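Local coordinates for post-proline cleaving enzyme (Rickettsia typhi, PDB 4HVT), which probably acts as a serine-type oligopeptidase, cutting short peptides on the carboxyl side of proline residues, at residues A[259-264]-A[269-274]. Numbering follows the deposited sequence.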
# COMPACT_ATOMS: atom_id res chain seq x y z
N PHE A 259 -16.18 -10.15 11.95
CA PHE A 259 -16.39 -10.17 10.52
C PHE A 259 -15.39 -11.13 9.94
O PHE A 259 -14.19 -10.92 10.03
CB PHE A 259 -16.19 -8.74 10.00
CG PHE A 259 -16.34 -8.58 8.48
CD1 PHE A 259 -17.58 -8.71 7.86
CD2 PHE A 259 -15.28 -8.22 7.73
CE1 PHE A 259 -17.74 -8.53 6.51
CE2 PHE A 259 -15.44 -8.00 6.36
CZ PHE A 259 -16.65 -8.17 5.74
N ILE A 260 -15.90 -12.17 9.30
CA ILE A 260 -15.05 -13.17 8.60
C ILE A 260 -15.20 -12.90 7.13
O ILE A 260 -16.32 -12.86 6.64
CB ILE A 260 -15.50 -14.57 8.92
CG1 ILE A 260 -15.17 -14.84 10.42
CG2 ILE A 260 -14.81 -15.56 8.02
CD1 ILE A 260 -15.61 -16.22 10.84
N SER A 261 -14.07 -12.70 6.45
CA SER A 261 -14.08 -12.33 5.06
C SER A 261 -13.20 -13.31 4.24
O SER A 261 -12.01 -13.39 4.45
CB SER A 261 -13.63 -10.88 4.92
OG SER A 261 -13.65 -10.42 3.57
N ALA A 262 -13.88 -14.03 3.35
CA ALA A 262 -13.25 -15.00 2.45
C ALA A 262 -13.22 -14.40 1.05
O ALA A 262 -14.22 -14.26 0.39
CB ALA A 262 -14.01 -16.31 2.44
N ASN A 263 -12.03 -14.07 0.62
CA ASN A 263 -11.84 -13.42 -0.65
C ASN A 263 -11.68 -14.55 -1.70
O ASN A 263 -10.73 -15.35 -1.62
CB ASN A 263 -10.62 -12.52 -0.58
CG ASN A 263 -10.47 -11.70 -1.85
OD1 ASN A 263 -10.66 -12.24 -2.93
ND2 ASN A 263 -10.16 -10.43 -1.75
N LYS A 264 -12.66 -14.64 -2.59
CA LYS A 264 -12.73 -15.75 -3.57
C LYS A 264 -11.77 -15.54 -4.74
O LYS A 264 -11.03 -16.45 -5.13
CB LYS A 264 -14.15 -15.86 -4.10
CG LYS A 264 -15.25 -15.94 -3.04
CD LYS A 264 -16.63 -15.86 -3.74
CE LYS A 264 -16.92 -17.16 -4.49
NZ LYS A 264 -18.07 -17.01 -5.44
N TYR A 269 -16.33 -11.89 -2.68
CA TYR A 269 -16.16 -12.41 -1.39
C TYR A 269 -17.36 -13.22 -0.94
O TYR A 269 -18.49 -12.97 -1.40
CB TYR A 269 -16.04 -11.23 -0.40
CG TYR A 269 -14.88 -10.32 -0.56
CD1 TYR A 269 -14.87 -9.34 -1.57
CD2 TYR A 269 -13.83 -10.37 0.34
CE1 TYR A 269 -13.80 -8.45 -1.66
CE2 TYR A 269 -12.77 -9.51 0.24
CZ TYR A 269 -12.77 -8.54 -0.75
OH TYR A 269 -11.70 -7.67 -0.84
N ASP A 270 -17.12 -14.15 0.01
CA ASP A 270 -18.11 -14.69 0.92
C ASP A 270 -17.80 -14.11 2.29
O ASP A 270 -16.73 -14.33 2.80
CB ASP A 270 -18.02 -16.20 1.08
CG ASP A 270 -18.32 -16.95 -0.17
OD1 ASP A 270 -19.13 -16.45 -1.00
OD2 ASP A 270 -17.79 -18.06 -0.26
N ASN A 271 -18.74 -13.40 2.89
CA ASN A 271 -18.51 -12.76 4.18
C ASN A 271 -19.53 -13.28 5.21
O ASN A 271 -20.67 -13.67 4.85
CB ASN A 271 -18.66 -11.24 4.09
CG ASN A 271 -17.65 -10.58 3.22
OD1 ASN A 271 -16.50 -10.86 3.34
ND2 ASN A 271 -18.07 -9.68 2.38
N TYR A 272 -19.13 -13.30 6.46
CA TYR A 272 -19.94 -13.85 7.53
C TYR A 272 -19.82 -13.02 8.82
O TYR A 272 -18.84 -12.35 9.06
CB TYR A 272 -19.50 -15.27 7.92
CG TYR A 272 -19.40 -16.23 6.75
CD1 TYR A 272 -18.34 -16.19 5.88
CD2 TYR A 272 -20.37 -17.18 6.60
CE1 TYR A 272 -18.28 -17.09 4.82
CE2 TYR A 272 -20.31 -18.07 5.53
CZ TYR A 272 -19.25 -17.97 4.67
OH TYR A 272 -19.18 -18.88 3.59
N ILE A 273 -20.84 -13.12 9.64
CA ILE A 273 -20.73 -12.69 11.01
C ILE A 273 -20.53 -13.90 11.87
O ILE A 273 -21.36 -14.82 11.84
CB ILE A 273 -22.00 -11.95 11.51
CG1 ILE A 273 -22.25 -10.71 10.64
CG2 ILE A 273 -21.86 -11.48 12.96
CD1 ILE A 273 -23.51 -9.98 11.03
N LEU A 274 -19.47 -13.90 12.66
CA LEU A 274 -19.23 -14.92 13.71
C LEU A 274 -19.57 -14.24 15.03
O LEU A 274 -18.97 -13.21 15.42
CB LEU A 274 -17.81 -15.39 13.74
CG LEU A 274 -17.43 -16.32 14.86
CD1 LEU A 274 -17.96 -17.73 14.66
CD2 LEU A 274 -15.95 -16.36 14.99
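The two middle strands of a four-stranded antiparallel propeller blade form a hairpin here, with Ile260 facing Tyr272 and Ala262 facing Asp270 as its hydrogen-bonded pairs. Ile260 N gives a nearly straight bond (173°) to Tyr272 O, and Ala262 N reaches Asp270 O at 2.9 Å; each pair is completed by the return bond. Between them, Ser261 and Asn271 make a non-hydrogen-bonded pair that their side chains join instead: a chi1 of -178° swings Ser261 OG away from its own backbone N, where it donates to Asn271 OD1 at 2.9 Å and lies 3.2 Å from Tyr269 CD2. On the same face as Ser261, the Phe259 ring reaches the Asn271 amide obliquely, Phe259 CZ 3.6 Å from Asn271 CG, with ring and amide planes 39° apart. Strands 242-247 and 282-285 flank the hairpin within the blade, and Phe259 and Tyr269 reach across to strand 293-298 of the next sheet. Asn263 CG sits over one face of the Tyr269 ring, 3.8 Å from Tyr269 CE2, with the amide tilted steeply against the ring, while Asn263 OD1 bonds to Phe266 N in the turn. On the opposite face of the sheet, Ile260 CD1 packs on Leu274 CB at 3.7 Å, and Asp270 OD2 is held by Tyr240 OH.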